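Probable antibiotics synthesis protein (Thermus thermophilus, PDB 2DCT) probably binds a metal ion as a small cupin-fold protein, with a suggested but unproven part in antibiotic synthesis. Local coordinates at residues 31-36 with 85-90. Sequence-based numbering, arbitrary orientation.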
loop_
_atom_site.group_PDB
_atom_site.type_symbol
_atom_site.label_atom_id
_atom_site.label_comp_id
_atom_site.label_asym_id
_atom_site.label_seq_id
_atom_site.Cartn_x
_atom_site.Cartn_y
_atom_site.Cartn_z
ATOM N N ASP A 31 3.401 5.551 -4.568
ATOM C CA ASP A 31 2.857 6.083 -5.798
ATOM C C ASP A 31 1.707 5.311 -6.356
ATOM O O ASP A 31 1.456 4.166 -6.001
ATOM C CB ASP A 31 3.921 6.090 -6.902
ATOM C CG ASP A 31 5.129 6.917 -6.563
ATOM O OD1 ASP A 31 5.024 7.820 -5.720
ATOM O OD2 ASP A 31 6.192 6.668 -7.167
ATOM N N LEU A 32 1.017 5.971 -7.269
ATOM C CA LEU A 32 -0.053 5.344 -7.990
ATOM C C LEU A 32 0.493 5.241 -9.398
ATOM O O LEU A 32 1.114 6.179 -9.913
ATOM C CB LEU A 32 -1.301 6.215 -8.010
ATOM C CG LEU A 32 -2.046 6.355 -6.693
ATOM C CD1 LEU A 32 -3.250 7.256 -6.900
ATOM C CD2 LEU A 32 -2.481 4.990 -6.199
ATOM N N TYR A 33 0.312 4.079 -9.998
ATOM C CA TYR A 33 0.723 3.884 -11.373
ATOM C C TYR A 33 -0.584 3.765 -12.105
ATOM O O TYR A 33 -1.390 2.892 -11.803
ATOM C CB TYR A 33 1.510 2.597 -11.547
ATOM C CG TYR A 33 2.955 2.699 -11.149
ATOM C CD1 TYR A 33 3.422 3.768 -10.386
ATOM C CD2 TYR A 33 3.850 1.698 -11.500
ATOM C CE1 TYR A 33 4.749 3.830 -9.981
ATOM C CE2 TYR A 33 5.172 1.748 -11.103
ATOM C CZ TYR A 33 5.615 2.812 -10.344
ATOM O OH TYR A 33 6.925 2.844 -9.948
ATOM N N ALA A 34 -0.804 4.672 -13.045
ATOM C CA ALA A 34 -2.020 4.661 -13.830
ATOM C C ALA A 34 -1.613 4.170 -15.203
ATOM O O ALA A 34 -0.914 4.861 -15.946
ATOM C CB ALA A 34 -2.605 6.058 -13.904
ATOM N N LEU A 35 -2.034 2.957 -15.527
ATOM C CA LEU A 35 -1.683 2.374 -16.804
ATOM C C LEU A 35 -2.867 2.201 -17.716
ATOM O O LEU A 35 -3.839 1.534 -17.370
ATOM C CB LEU A 35 -1.026 1.007 -16.615
ATOM C CG LEU A 35 0.239 0.922 -15.764
ATOM C CD1 LEU A 35 -0.138 0.787 -14.297
ATOM C CD2 LEU A 35 1.052 -0.284 -16.202
ATOM N N LEU A 36 -2.779 2.818 -18.885
ATOM C CA LEU A 36 -3.821 2.671 -19.873
ATOM C C LEU A 36 -3.449 1.365 -20.551
ATOM O O LEU A 36 -2.331 0.870 -20.391
ATOM C CB LEU A 36 -3.771 3.817 -20.881
ATOM C CG LEU A 36 -4.235 5.169 -20.347
ATOM C CD1 LEU A 36 -3.971 6.252 -21.381
ATOM C CD2 LEU A 36 -5.713 5.092 -20.008
ATOM N N HIS A 85 11.825 -6.050 -12.233
ATOM C CA HIS A 85 10.391 -6.065 -12.085
ATOM C C HIS A 85 9.780 -5.036 -12.985
ATOM O O HIS A 85 10.411 -4.061 -13.383
ATOM C CB HIS A 85 10.011 -5.755 -10.644
ATOM C CG HIS A 85 10.596 -4.475 -10.149
ATOM N ND1 HIS A 85 11.899 -4.373 -9.718
ATOM C CD2 HIS A 85 10.087 -3.221 -10.110
ATOM C CE1 HIS A 85 12.171 -3.112 -9.437
ATOM N NE2 HIS A 85 11.087 -2.393 -9.668
ATOM N N GLY A 86 8.526 -5.269 -13.299
ATOM C CA GLY A 86 7.817 -4.350 -14.143
ATOM C C GLY A 86 6.384 -4.787 -14.111
ATOM O O GLY A 86 6.042 -5.823 -13.546
ATOM N N VAL A 87 5.537 -3.965 -14.695
ATOM C CA VAL A 87 4.133 -4.279 -14.765
ATOM C C VAL A 87 3.707 -3.822 -16.130
ATOM O O VAL A 87 4.161 -2.795 -16.628
ATOM C CB VAL A 87 3.321 -3.550 -13.684
ATOM C CG1 VAL A 87 3.586 -4.188 -12.331
ATOM C CG2 VAL A 87 3.687 -2.078 -13.661
ATOM N N ARG A 88 2.860 -4.618 -16.752
ATOM C CA ARG A 88 2.380 -4.286 -18.072
ATOM C C ARG A 88 0.882 -4.422 -18.043
ATOM O O ARG A 88 0.350 -5.406 -17.535
ATOM C CB ARG A 88 2.943 -5.256 -19.109
ATOM C CG ARG A 88 4.453 -5.271 -19.231
ATOM C CD ARG A 88 4.881 -6.390 -20.168
ATOM N NE ARG A 88 4.376 -7.682 -19.710
ATOM C CZ ARG A 88 4.492 -8.819 -20.386
ATOM N NH1 ARG A 88 5.100 -8.838 -21.565
ATOM N NH2 ARG A 88 3.997 -9.941 -19.882
ATOM N N ASN A 89 0.196 -3.419 -18.564
ATOM C CA ASN A 89 -1.241 -3.507 -18.627
ATOM C C ASN A 89 -1.532 -4.138 -19.980
ATOM O O ASN A 89 -1.520 -3.458 -21.007
ATOM C CB ASN A 89 -1.887 -2.133 -18.547
ATOM C CG ASN A 89 -3.386 -2.224 -18.501
ATOM O OD1 ASN A 89 -3.949 -3.282 -18.779
ATOM N ND2 ASN A 89 -4.043 -1.129 -18.153
ATOM N N GLU A 90 -1.759 -5.446 -19.977
ATOM C CA GLU A 90 -2.048 -6.170 -21.206
ATOM C C GLU A 90 -3.549 -6.329 -21.369
ATOM O O GLU A 90 -4.015 -7.021 -22.273
ATOM C CB GLU A 90 -1.395 -7.553 -21.181
ATOM C CG GLU A 90 0.084 -7.545 -20.849
ATOM C CD GLU A 90 0.743 -8.882 -21.126
ATOM O OE1 GLU A 90 0.153 -9.924 -20.771
ATOM O OE2 GLU A 90 1.857 -8.892 -21.691
#
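L35 and N89 mark the closest backbone approach of segments 31-36 and 85-90, with their CA atoms 6.2 Å apart; no backbone hydrogen bond joins the two, because each strand belongs to a different sheet and the two segments converge toward their C-terminal ends. At that end the amide of N89 does the joining. Its CG stands anti to the backbone N (chi1 -175°), which carries the amide across to L35, and ND2 donates to L35 O at 2.8 Å. The bond is bent, with an N-H...O angle of 141°. L35 O lies in the amide plane of N89, while ND2 approaches from above the L35 carbonyl plane, 60° out of it. Two further bonds, ND2 to S93 O and OD1 to S91 OG, fix the amide's rotation and satisfy both its ends in a buried place. Beside the hydrogen bond, the CB atoms of L35 and N89 touch at 3.8 Å. Toward Y33 and V87 the contact is apolar. The CD2 branch of L35 reaches V87 CG2 at 4.1 Å, and V87 CG2 lies 4.4 Å from Y33 CD2, at the ring edge and near the ring plane. Y33 OH is hydrogen-bonded to K51 NZ, while V87 also packs on V60, V62 and Y53. Strand 29-35 pairs with 95-102, whereas 85-88 lies between 40-44 and 60-64, so these residues pack one antiparallel sheet against the other across the interior, as in the double-stranded beta-helix (jelly-roll beta-barrel) of the cupin fold.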